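Local coordinates for protein RickCE (Rickettsia bellii, PDB 5HAM) that probably acts as a secreted effector protease of the CE clan that cleaves ubiquitin from modified proteins, at residues 200-214 and 228-242. Sequence-based numbering, arbitrary orientation.
Sequences EQTKQQTDQSACGVF and ILSTEESKGEKGLRL
In the catalytic domain of this CE-clan (Ulp1-like) cysteine protease, the loop that leads from edge strand 196-199 into helix 211-223 packs against the short helical turn about 231-234 and the start of helix 238-251, with Phe214 and Gln204 at the centre. The phenyl ring is held on both faces. Leu242 CD1 lies over one, 4.0 Å from the centroid of the Phe214 ring and 22° off its normal, a CH-pi contact; Gln204 CB sits near the rim of the opposite face. Leu229 CD1 approaches obliquely, 3.7 Å from Phe214 CE1. Where the two helices meet, Val213 CG1, swung anti to the backbone N (chi1 -169°), is the branch that reaches Leu242 CB at 3.4 Å. Gln204 extends beyond CG, and its NE2 donates to Leu229 O at 2.9 Å; the bond is nearly straight (173°), in the carbonyl plane and on a lone pair. Its OE1 is taken by Asn218 of helix 211-223, so bonds at both ends of the amide fix its rotation. One residue earlier, Lys203 O accepts from Thr231 OG1 at 2.7 Å, again on an in-plane lone pair. Water joins the backbones too, donating to both Gln204 O and Thr231 O, while Ile228 CD1 meets Thr202 OG1 at 3.6 Å, tip to tip. Ser230, just before the turn, is its N-cap: Ser230 and Glu233 form a capping box. The contact joins that turn to the loop before the Cys211-Gly212 helix start, consistent with the nucleophile position of the Ulp1-like fold.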
# COMPACT_ATOMS: atom_id res chain seq x y z
N GLU A 200 10.80 -0.90 12.77
CA GLU A 200 10.50 -1.70 13.95
C GLU A 200 10.74 -3.15 13.65
O GLU A 200 10.96 -3.96 14.57
CB GLU A 200 9.04 -1.52 14.39
CG GLU A 200 8.69 -0.09 14.79
CD GLU A 200 9.22 0.27 16.17
OE1 GLU A 200 10.04 1.20 16.27
OE2 GLU A 200 8.80 -0.37 17.16
N GLN A 201 10.71 -3.46 12.35
CA GLN A 201 10.76 -4.82 11.80
C GLN A 201 10.22 -5.87 12.76
O GLN A 201 10.94 -6.77 13.21
CB GLN A 201 12.15 -5.20 11.25
CG GLN A 201 13.32 -4.46 11.85
CD GLN A 201 14.64 -4.86 11.20
OE1 GLN A 201 14.72 -5.85 10.48
NE2 GLN A 201 15.69 -4.09 11.46
N THR A 202 8.95 -5.75 13.09
CA THR A 202 8.39 -6.68 14.06
C THR A 202 7.36 -7.54 13.37
O THR A 202 6.27 -7.07 13.05
CB THR A 202 7.73 -5.94 15.20
OG1 THR A 202 8.67 -5.03 15.77
CG2 THR A 202 7.25 -6.93 16.27
N LYS A 203 7.73 -8.79 13.12
CA LYS A 203 6.80 -9.72 12.53
C LYS A 203 5.69 -9.93 13.53
O LYS A 203 5.94 -10.24 14.70
CB LYS A 203 7.48 -11.06 12.21
CG LYS A 203 6.52 -12.11 11.69
CD LYS A 203 7.10 -13.52 11.76
CE LYS A 203 7.25 -14.14 10.37
NZ LYS A 203 7.61 -15.61 10.41
N GLN A 204 4.45 -9.73 13.09
CA GLN A 204 3.32 -9.87 14.00
C GLN A 204 2.41 -11.02 13.61
O GLN A 204 2.07 -11.86 14.44
CB GLN A 204 2.56 -8.55 14.12
CG GLN A 204 3.35 -7.56 14.91
CD GLN A 204 2.85 -6.14 14.77
OE1 GLN A 204 2.43 -5.72 13.68
NE2 GLN A 204 2.89 -5.39 15.87
N GLN A 205 2.03 -11.07 12.34
CA GLN A 205 1.20 -12.17 11.85
C GLN A 205 1.43 -12.33 10.37
O GLN A 205 1.50 -11.34 9.64
CB GLN A 205 -0.28 -11.89 12.14
CG GLN A 205 -1.20 -13.03 11.71
CD GLN A 205 -2.54 -12.98 12.40
OE1 GLN A 205 -2.67 -12.41 13.48
NE2 GLN A 205 -3.55 -13.56 11.78
N THR A 206 1.56 -13.57 9.91
CA THR A 206 1.89 -13.79 8.50
C THR A 206 0.68 -13.93 7.58
O THR A 206 0.84 -14.18 6.40
CB THR A 206 2.81 -14.99 8.31
OG1 THR A 206 2.17 -16.17 8.79
CG2 THR A 206 4.09 -14.77 9.08
N ASP A 207 -0.52 -13.77 8.12
CA ASP A 207 -1.70 -13.69 7.27
C ASP A 207 -1.82 -12.29 6.70
O ASP A 207 -1.86 -11.30 7.44
CB ASP A 207 -2.96 -14.03 8.05
CG ASP A 207 -2.87 -15.37 8.74
OD1 ASP A 207 -1.75 -15.90 8.85
OD2 ASP A 207 -3.92 -15.88 9.18
N GLN A 208 -1.87 -12.20 5.37
CA GLN A 208 -2.05 -10.90 4.73
C GLN A 208 -3.40 -10.29 5.11
O GLN A 208 -3.58 -9.08 5.05
CB GLN A 208 -1.89 -11.00 3.20
CG GLN A 208 -1.94 -9.63 2.51
CD GLN A 208 -1.07 -9.57 1.28
OE1 GLN A 208 -0.21 -10.43 1.07
NE2 GLN A 208 -1.29 -8.55 0.44
N SER A 209 -4.35 -11.12 5.52
CA SER A 209 -5.63 -10.61 6.00
C SER A 209 -5.44 -9.72 7.23
O SER A 209 -6.26 -8.83 7.49
CB SER A 209 -6.57 -11.77 6.34
OG SER A 209 -5.95 -12.68 7.24
N ALA A 210 -4.38 -9.95 7.99
CA ALA A 210 -4.20 -9.26 9.26
C ALA A 210 -3.43 -7.94 9.14
O ALA A 210 -3.38 -7.18 10.12
CB ALA A 210 -3.54 -10.19 10.30
N CYS A 211 -2.87 -7.67 7.96
CA CYS A 211 -2.15 -6.41 7.70
C CYS A 211 -2.87 -5.14 8.11
O CYS A 211 -2.26 -4.26 8.72
CB CYS A 211 -1.74 -6.29 6.23
SG CYS A 211 -0.44 -7.45 5.78
N GLY A 212 -4.15 -5.03 7.79
CA GLY A 212 -4.89 -3.83 8.14
C GLY A 212 -5.17 -3.75 9.63
O GLY A 212 -5.20 -2.65 10.22
N VAL A 213 -5.37 -4.91 10.26
CA VAL A 213 -5.64 -4.95 11.69
C VAL A 213 -4.46 -4.34 12.45
O VAL A 213 -4.63 -3.44 13.27
CB VAL A 213 -5.89 -6.40 12.19
CG1 VAL A 213 -6.41 -6.39 13.61
CG2 VAL A 213 -6.87 -7.11 11.28
N PHE A 214 -3.25 -4.82 12.14
CA PHE A 214 -2.03 -4.36 12.81
C PHE A 214 -1.52 -2.99 12.35
O PHE A 214 -0.90 -2.26 13.13
CB PHE A 214 -0.93 -5.41 12.69
CG PHE A 214 -1.09 -6.54 13.65
CD1 PHE A 214 -0.64 -6.43 14.95
CD2 PHE A 214 -1.73 -7.71 13.25
CE1 PHE A 214 -0.79 -7.46 15.85
CE2 PHE A 214 -1.90 -8.75 14.14
CZ PHE A 214 -1.43 -8.63 15.45
N ILE A 228 4.79 -1.11 20.10
CA ILE A 228 3.84 -1.93 19.37
C ILE A 228 3.81 -3.35 19.93
O ILE A 228 4.65 -3.71 20.77
CB ILE A 228 4.17 -1.97 17.86
CG1 ILE A 228 5.49 -2.69 17.60
CG2 ILE A 228 4.22 -0.56 17.29
CD1 ILE A 228 5.79 -2.82 16.11
N LEU A 229 2.84 -4.15 19.50
CA LEU A 229 2.72 -5.52 19.97
C LEU A 229 3.89 -6.36 19.47
O LEU A 229 4.12 -6.43 18.28
CB LEU A 229 1.40 -6.14 19.48
CG LEU A 229 0.11 -5.56 20.06
CD1 LEU A 229 -1.06 -5.88 19.15
CD2 LEU A 229 -0.09 -6.14 21.44
N SER A 230 4.61 -6.99 20.38
CA SER A 230 5.79 -7.74 19.98
C SER A 230 5.37 -8.98 19.21
O SER A 230 4.18 -9.30 19.11
CB SER A 230 6.58 -8.17 21.20
OG SER A 230 5.86 -9.16 21.91
N THR A 231 6.37 -9.67 18.65
CA THR A 231 6.11 -10.92 17.96
C THR A 231 5.41 -11.88 18.92
O THR A 231 4.42 -12.51 18.57
CB THR A 231 7.39 -11.56 17.38
OG1 THR A 231 7.98 -10.67 16.41
CG2 THR A 231 7.05 -12.86 16.68
N GLU A 232 5.91 -11.92 20.15
CA GLU A 232 5.37 -12.80 21.18
C GLU A 232 3.89 -12.54 21.50
O GLU A 232 3.06 -13.45 21.44
CB GLU A 232 6.23 -12.72 22.44
CG GLU A 232 6.08 -13.87 23.42
CD GLU A 232 6.62 -15.20 22.88
OE1 GLU A 232 7.02 -15.28 21.69
OE2 GLU A 232 6.63 -16.18 23.66
N GLU A 233 3.55 -11.29 21.80
CA GLU A 233 2.16 -10.91 22.09
C GLU A 233 1.24 -11.01 20.88
O GLU A 233 0.02 -11.00 21.02
CB GLU A 233 2.10 -9.48 22.62
CG GLU A 233 2.98 -9.22 23.83
CD GLU A 233 3.29 -7.73 24.02
OE1 GLU A 233 3.44 -6.99 23.00
OE2 GLU A 233 3.39 -7.29 25.19
N SER A 234 1.80 -11.09 19.68
CA SER A 234 0.99 -11.05 18.48
C SER A 234 0.50 -12.43 18.11
O SER A 234 -0.44 -12.57 17.33
CB SER A 234 1.76 -10.44 17.34
OG SER A 234 1.89 -9.05 17.55
N LYS A 235 1.13 -13.45 18.68
CA LYS A 235 0.76 -14.84 18.42
C LYS A 235 -0.68 -15.10 18.85
O LYS A 235 -1.30 -14.28 19.53
CB LYS A 235 1.72 -15.78 19.15
CG LYS A 235 3.17 -15.62 18.72
CD LYS A 235 4.09 -16.64 19.39
CE LYS A 235 5.52 -16.52 18.88
NZ LYS A 235 6.45 -17.46 19.57
N GLY A 236 -1.23 -16.24 18.42
CA GLY A 236 -2.54 -16.67 18.87
C GLY A 236 -3.69 -15.93 18.23
O GLY A 236 -3.69 -15.68 17.03
N GLU A 237 -4.69 -15.58 19.04
CA GLU A 237 -5.89 -14.93 18.54
C GLU A 237 -5.89 -13.39 18.70
O GLU A 237 -6.93 -12.75 18.55
CB GLU A 237 -7.14 -15.53 19.18
N LYS A 238 -4.73 -12.82 18.98
CA LYS A 238 -4.60 -11.37 19.16
C LYS A 238 -5.17 -10.62 17.94
O LYS A 238 -5.96 -9.69 18.09
CB LYS A 238 -3.13 -10.99 19.42
CG LYS A 238 -2.89 -9.54 19.80
CD LYS A 238 -3.77 -9.14 20.95
CE LYS A 238 -3.49 -7.72 21.42
NZ LYS A 238 -4.30 -7.29 22.61
N GLY A 239 -4.78 -11.06 16.74
CA GLY A 239 -5.32 -10.52 15.50
C GLY A 239 -6.84 -10.56 15.48
O GLY A 239 -7.49 -9.61 15.07
N LEU A 240 -7.42 -11.67 15.93
CA LEU A 240 -8.87 -11.75 16.07
C LEU A 240 -9.44 -10.74 17.05
O LEU A 240 -10.40 -10.04 16.73
CB LEU A 240 -9.32 -13.14 16.50
CG LEU A 240 -9.76 -14.08 15.39
CD1 LEU A 240 -8.55 -14.62 14.62
CD2 LEU A 240 -10.60 -15.20 15.97
N ARG A 241 -8.86 -10.68 18.25
CA ARG A 241 -9.37 -9.79 19.30
C ARG A 241 -9.28 -8.33 18.86
O ARG A 241 -10.18 -7.52 19.14
CB ARG A 241 -8.60 -9.99 20.61
CG ARG A 241 -8.44 -11.45 21.02
CD ARG A 241 -7.42 -11.58 22.16
NE ARG A 241 -6.46 -12.67 21.96
CZ ARG A 241 -6.67 -13.93 22.32
NH1 ARG A 241 -7.81 -14.29 22.89
NH2 ARG A 241 -5.73 -14.85 22.09
N LEU A 242 -8.20 -7.99 18.17
CA LEU A 242 -8.03 -6.64 17.65
C LEU A 242 -9.13 -6.36 16.64
O LEU A 242 -9.75 -5.29 16.65
CB LEU A 242 -6.66 -6.49 17.00
CG LEU A 242 -5.44 -6.25 17.89
CD1 LEU A 242 -4.17 -6.29 17.03
CD2 LEU A 242 -5.58 -4.90 18.59
O HOH W 1 7.28 -0.24 19.22
O HOH W 2 3.55 -13.18 16.01
O HOH W 3 -2.53 -12.95 15.91